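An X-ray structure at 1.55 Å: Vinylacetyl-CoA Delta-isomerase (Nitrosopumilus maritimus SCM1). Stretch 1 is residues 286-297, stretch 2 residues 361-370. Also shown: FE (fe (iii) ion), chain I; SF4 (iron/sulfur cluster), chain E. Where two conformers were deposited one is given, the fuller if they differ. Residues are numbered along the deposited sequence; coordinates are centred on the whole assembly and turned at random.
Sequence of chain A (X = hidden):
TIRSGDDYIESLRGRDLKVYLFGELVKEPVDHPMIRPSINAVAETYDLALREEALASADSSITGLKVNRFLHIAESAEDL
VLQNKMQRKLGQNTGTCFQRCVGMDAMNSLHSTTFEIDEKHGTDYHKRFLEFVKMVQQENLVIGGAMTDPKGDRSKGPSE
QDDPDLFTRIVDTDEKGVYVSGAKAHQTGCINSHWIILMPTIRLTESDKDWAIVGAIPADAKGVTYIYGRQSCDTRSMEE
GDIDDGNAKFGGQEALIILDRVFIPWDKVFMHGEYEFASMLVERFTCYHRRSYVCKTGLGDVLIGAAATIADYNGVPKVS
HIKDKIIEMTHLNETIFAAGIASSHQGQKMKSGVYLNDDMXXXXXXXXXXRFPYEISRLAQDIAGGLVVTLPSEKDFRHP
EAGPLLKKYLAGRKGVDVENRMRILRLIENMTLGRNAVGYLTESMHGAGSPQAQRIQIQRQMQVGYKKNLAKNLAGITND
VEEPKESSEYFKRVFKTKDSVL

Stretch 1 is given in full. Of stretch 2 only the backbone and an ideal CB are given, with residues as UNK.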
# COMPACT_ATOMS: atom_id res chain seq x y z
N THR A 286 26.42 -8.97 -3.17
CA THR A 286 25.06 -8.52 -2.98
C THR A 286 24.13 -8.96 -4.10
O THR A 286 22.94 -9.21 -3.85
CB THR A 286 24.93 -7.02 -2.68
OG1 THR A 286 25.42 -6.24 -3.78
CG2 THR A 286 25.61 -6.66 -1.38
N CYS A 287 24.62 -9.04 -5.33
CA CYS A 287 23.82 -9.54 -6.43
C CYS A 287 23.31 -10.95 -6.10
O CYS A 287 22.12 -11.22 -6.23
CB CYS A 287 24.69 -9.57 -7.69
SG CYS A 287 23.84 -10.14 -9.17
N TYR A 288 24.21 -11.87 -5.73
CA TYR A 288 23.77 -13.19 -5.34
C TYR A 288 22.84 -13.13 -4.14
O TYR A 288 21.77 -13.78 -4.10
CB TYR A 288 24.94 -14.10 -5.01
CG TYR A 288 25.81 -14.56 -6.18
CD1 TYR A 288 25.33 -15.41 -7.16
CD2 TYR A 288 27.09 -14.05 -6.34
CE1 TYR A 288 26.13 -15.81 -8.20
CE2 TYR A 288 27.91 -14.47 -7.37
CZ TYR A 288 27.41 -15.28 -8.36
OH TYR A 288 28.22 -15.70 -9.39
N HIS A 289 23.31 -12.46 -3.10
CA HIS A 289 22.65 -12.59 -1.81
C HIS A 289 21.25 -11.97 -1.81
O HIS A 289 20.36 -12.51 -1.15
CB HIS A 289 23.51 -12.09 -0.67
CG HIS A 289 23.09 -12.66 0.63
ND1 HIS A 289 23.11 -14.01 0.93
CD2 HIS A 289 22.55 -12.06 1.71
CE1 HIS A 289 22.58 -14.17 2.16
NE2 HIS A 289 22.23 -12.99 2.65
N ARG A 290 21.05 -10.91 -2.59
CA ARG A 290 19.75 -10.23 -2.67
C ARG A 290 18.68 -11.15 -3.25
O ARG A 290 17.51 -10.96 -2.99
CB ARG A 290 19.89 -8.90 -3.41
CG ARG A 290 20.48 -7.85 -2.48
CD ARG A 290 20.74 -6.52 -3.10
NE ARG A 290 21.39 -5.64 -2.13
CZ ARG A 290 22.13 -4.59 -2.46
NH1 ARG A 290 22.09 -4.12 -3.68
NH2 ARG A 290 22.92 -4.06 -1.57
N ARG A 291 19.04 -12.22 -3.97
CA ARG A 291 18.03 -13.19 -4.36
C ARG A 291 18.14 -14.55 -3.66
O ARG A 291 17.29 -15.43 -3.90
CB ARG A 291 17.83 -13.32 -5.86
CG ARG A 291 19.01 -13.63 -6.72
CD ARG A 291 19.37 -15.12 -6.86
NE ARG A 291 20.27 -15.59 -5.81
CZ ARG A 291 21.00 -16.73 -5.89
NH1 ARG A 291 20.83 -17.63 -6.88
NH2 ARG A 291 21.88 -16.99 -4.94
N SER A 292 19.08 -14.70 -2.72
CA SER A 292 19.04 -15.78 -1.75
C SER A 292 17.86 -15.65 -0.80
O SER A 292 17.48 -16.64 -0.15
CB SER A 292 20.38 -15.92 -1.05
OG SER A 292 21.32 -16.47 -1.99
N TYR A 293 17.26 -14.45 -0.77
CA TYR A 293 16.07 -14.18 0.05
C TYR A 293 14.84 -14.96 -0.39
O TYR A 293 13.81 -14.89 0.27
CB TYR A 293 15.75 -12.68 0.22
CG TYR A 293 16.83 -12.08 1.09
CD1 TYR A 293 16.69 -12.08 2.47
CD2 TYR A 293 17.98 -11.56 0.55
CE1 TYR A 293 17.71 -11.67 3.30
CE2 TYR A 293 19.01 -11.13 1.36
CZ TYR A 293 18.89 -11.23 2.73
OH TYR A 293 19.93 -10.92 3.51
N VAL A 294 14.94 -15.79 -1.44
CA VAL A 294 13.98 -16.86 -1.66
C VAL A 294 13.82 -17.73 -0.40
O VAL A 294 12.76 -18.32 -0.17
CB VAL A 294 14.40 -17.67 -2.87
CG1 VAL A 294 13.71 -19.02 -2.96
CG2 VAL A 294 14.17 -16.85 -4.12
N CYS A 295 14.85 -17.79 0.44
CA CYS A 295 14.76 -18.53 1.70
C CYS A 295 13.54 -18.06 2.51
O CYS A 295 12.83 -18.85 3.12
CB CYS A 295 16.05 -18.45 2.51
SG CYS A 295 16.42 -16.79 3.13
N LYS A 296 13.23 -16.76 2.46
CA LYS A 296 12.18 -16.19 3.27
C LYS A 296 10.79 -16.63 2.77
O LYS A 296 9.80 -16.53 3.50
CB LYS A 296 12.21 -14.66 3.19
CG LYS A 296 13.50 -14.04 3.70
CD LYS A 296 13.91 -14.35 5.12
CE LYS A 296 15.29 -13.77 5.37
NZ LYS A 296 15.79 -14.09 6.69
N THR A 297 10.74 -17.14 1.55
CA THR A 297 9.49 -17.68 1.04
C THR A 297 9.15 -19.02 1.67
O THR A 297 7.95 -19.37 1.75
CB THR A 297 9.42 -17.73 -0.48
OG1 THR A 297 10.27 -18.71 -1.04
CG2 THR A 297 9.70 -16.38 -1.11
N UNK A 361 17.12 -7.89 -11.33
CA UNK A 361 16.05 -8.68 -10.75
C UNK A 361 16.32 -9.11 -9.31
O UNK A 361 15.38 -9.27 -8.54
CB UNK A 361 15.81 -9.92 -11.61
N UNK A 362 17.61 -9.27 -8.94
CA UNK A 362 17.96 -9.49 -7.55
C UNK A 362 17.53 -8.28 -6.71
O UNK A 362 17.09 -8.45 -5.59
CB UNK A 362 19.46 -9.75 -7.41
N UNK A 363 17.73 -7.05 -7.21
CA UNK A 363 17.34 -5.86 -6.44
C UNK A 363 15.85 -5.90 -6.17
O UNK A 363 15.38 -5.53 -5.09
CB UNK A 363 17.71 -4.57 -7.18
N UNK A 364 15.09 -6.28 -7.19
CA UNK A 364 13.65 -6.35 -7.07
C UNK A 364 13.20 -7.40 -6.05
O UNK A 364 12.30 -7.19 -5.27
CB UNK A 364 13.03 -6.65 -8.44
N UNK A 365 13.84 -8.58 -6.07
CA UNK A 365 13.57 -9.61 -5.09
C UNK A 365 13.76 -9.05 -3.68
O UNK A 365 12.86 -9.04 -2.83
CB UNK A 365 14.48 -10.82 -5.32
N UNK A 366 14.94 -8.55 -3.40
CA UNK A 366 15.27 -8.06 -2.06
C UNK A 366 14.39 -6.87 -1.69
O UNK A 366 13.96 -6.76 -0.54
CB UNK A 366 16.75 -7.67 -1.98
N UNK A 367 14.15 -5.95 -2.62
CA UNK A 367 13.34 -4.78 -2.26
C UNK A 367 11.94 -5.19 -1.81
O UNK A 367 11.40 -4.62 -0.85
CB UNK A 367 13.24 -3.82 -3.44
N UNK A 368 11.35 -6.17 -2.51
CA UNK A 368 10.08 -6.73 -2.07
C UNK A 368 10.20 -7.40 -0.70
O UNK A 368 9.26 -7.36 0.10
CB UNK A 368 9.57 -7.74 -3.10
N UNK A 369 11.29 -8.15 -0.50
CA UNK A 369 11.57 -8.78 0.80
C UNK A 369 11.56 -7.76 1.94
O UNK A 369 11.17 -8.09 3.06
CB UNK A 369 12.92 -9.49 0.76
N UNK A 370 11.98 -6.51 1.69
CA UNK A 370 12.03 -5.47 2.73
C UNK A 370 10.62 -5.04 3.17
O UNK A 370 10.50 -4.38 4.22
CB UNK A 370 12.81 -4.26 2.22
FE FE I . 21.05 -12.27 4.46
FE1 SF4 E . 20.26 -15.19 4.58
FE2 SF4 E . 17.91 -16.62 4.67
FE3 SF4 E . 19.75 -17.06 6.46
FE4 SF4 E . 20.08 -18.00 3.97
S1 SF4 E . 18.58 -18.71 5.47
S2 SF4 E . 21.69 -16.87 5.26
S3 SF4 E . 19.18 -16.22 2.77
S4 SF4 E . 18.70 -15.06 6.15

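Helix 361-369 runs beside helix 286-292 at 44°, the axes approaching to 7.6 Å; contacts with stretch 1 come from 362, 363, 365, 366 and 369.

Position 361 has helical angles and its CB points sideways, with nothing of stretch 1 within 5.5 Å; the visible atoms hardly restrict it. It is Leu 361, whose end leads away.

At 362 the CB points toward stretch 1 and the backbones are close, 4.9 Å from this CA to the CA of Arg 291. The ideal CB lies only 3.3 Å from Cys 287 O, 4.0 Å from Arg 291 CG and 4.1 Å from Arg 290 CB. So little room favours a very small residue, glycine, alanine or perhaps serine. It is Ala 362, whose CB packs against that carbonyl.

The CB of 363 points away, yet the extended side chain of Arg 290 passes nearby and offers a guanidinium. A long, flexible acceptor would suit: glutamate or glutamine. It is Gln 363, with chi1 and chi2 both m; its end comes back so that Arg 290 NH1 donates a hydrogen bond of 2.7 Å to Gln 363 OE1, at the edge of the guanidinium. Its NE2 gives a weak hydrogen bond to a water that also donates to Thr 286 OG1.

Position 364 points away from stretch 1, which leaves many types possible; it is Val 364.

At 365 the CB points toward stretch 1, 3.8 Å from Arg 290 O and 4.2 Å from Arg 291 CB. Alanine, serine, cysteine or another compact residue would suit. It is Cys 365, chi1 t, with SG 3.7 Å from Arg 290 O and 4.0 Å from Arg 291 CA.

At 366 the ideal CB points toward stretch 1, 3.5 Å from Arg 290 O and 4.8 Å from Tyr 293 CD2. A long chain able to run past the ring would fit, such as lysine, arginine or methionine. It is Lys 366, modelled in two conformers. In the one given, CD lies 4.4 Å from Tyr 293 CD2, and NZ sits 5.2 Å from the ring centroid, at most a weak cation-pi attraction.

Positions 367 and 368 find nothing of stretch 1 within 5.5 Å of their CB atoms, leaving many types possible; they are His 367 and Asn 368.

At 369 the CB points toward stretch 1, 4.3 Å from Tyr 293 CB, with Lys 296 CG beyond. This carbon-lined surface favours valine, isoleucine or leucine. It is Val 369, whose CG2 packs 3.6 Å from Tyr 293 CB.

Position 370 is out of reach, so stretch 1 allows many types. It is Thr 370, whose OG1 hydrogen-bonds His 367 O at 2.7 Å.

Stretch 2 361-370: LAQVCKHNVT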
# COMPACT_ATOMS: atom_id res chain seq x y z
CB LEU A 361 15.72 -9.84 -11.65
CG LEU A 361 15.22 -9.47 -13.04
CD1 LEU A 361 15.11 -10.68 -13.93
CD2 LEU A 361 13.85 -8.83 -12.88
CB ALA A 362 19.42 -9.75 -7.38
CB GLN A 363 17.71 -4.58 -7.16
CG GLN A 363 19.15 -4.47 -7.63
CD GLN A 363 20.13 -4.76 -6.54
OE1 GLN A 363 19.96 -4.30 -5.38
NE2 GLN A 363 21.18 -5.48 -6.91
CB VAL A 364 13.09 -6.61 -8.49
CG1 VAL A 364 11.60 -6.92 -8.39
CG2 VAL A 364 13.38 -5.45 -9.44
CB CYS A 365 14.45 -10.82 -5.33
SG CYS A 365 14.21 -12.14 -4.12
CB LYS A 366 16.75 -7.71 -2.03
CG LYS A 366 17.08 -6.72 -0.95
CD LYS A 366 17.06 -7.30 0.46
CE LYS A 366 17.52 -6.23 1.36
NZ LYS A 366 17.45 -6.53 2.77
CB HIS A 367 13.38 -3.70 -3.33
CG HIS A 367 13.24 -2.33 -2.77
ND1 HIS A 367 14.18 -1.83 -1.89
CD2 HIS A 367 12.31 -1.37 -2.90
CE1 HIS A 367 13.82 -0.56 -1.58
NE2 HIS A 367 12.70 -0.28 -2.17
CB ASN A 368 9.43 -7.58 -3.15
CG ASN A 368 8.92 -6.74 -4.29
OD1 ASN A 368 8.26 -5.70 -4.06
ND2 ASN A 368 9.17 -7.15 -5.51
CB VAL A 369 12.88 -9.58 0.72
CG1 VAL A 369 13.46 -9.98 2.06
CG2 VAL A 369 12.67 -10.80 -0.15
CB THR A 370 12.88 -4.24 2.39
OG1 THR A 370 12.17 -3.43 1.44
CG2 THR A 370 14.29 -4.62 1.92
O HOH W 1 24.16 -5.72 -6.39
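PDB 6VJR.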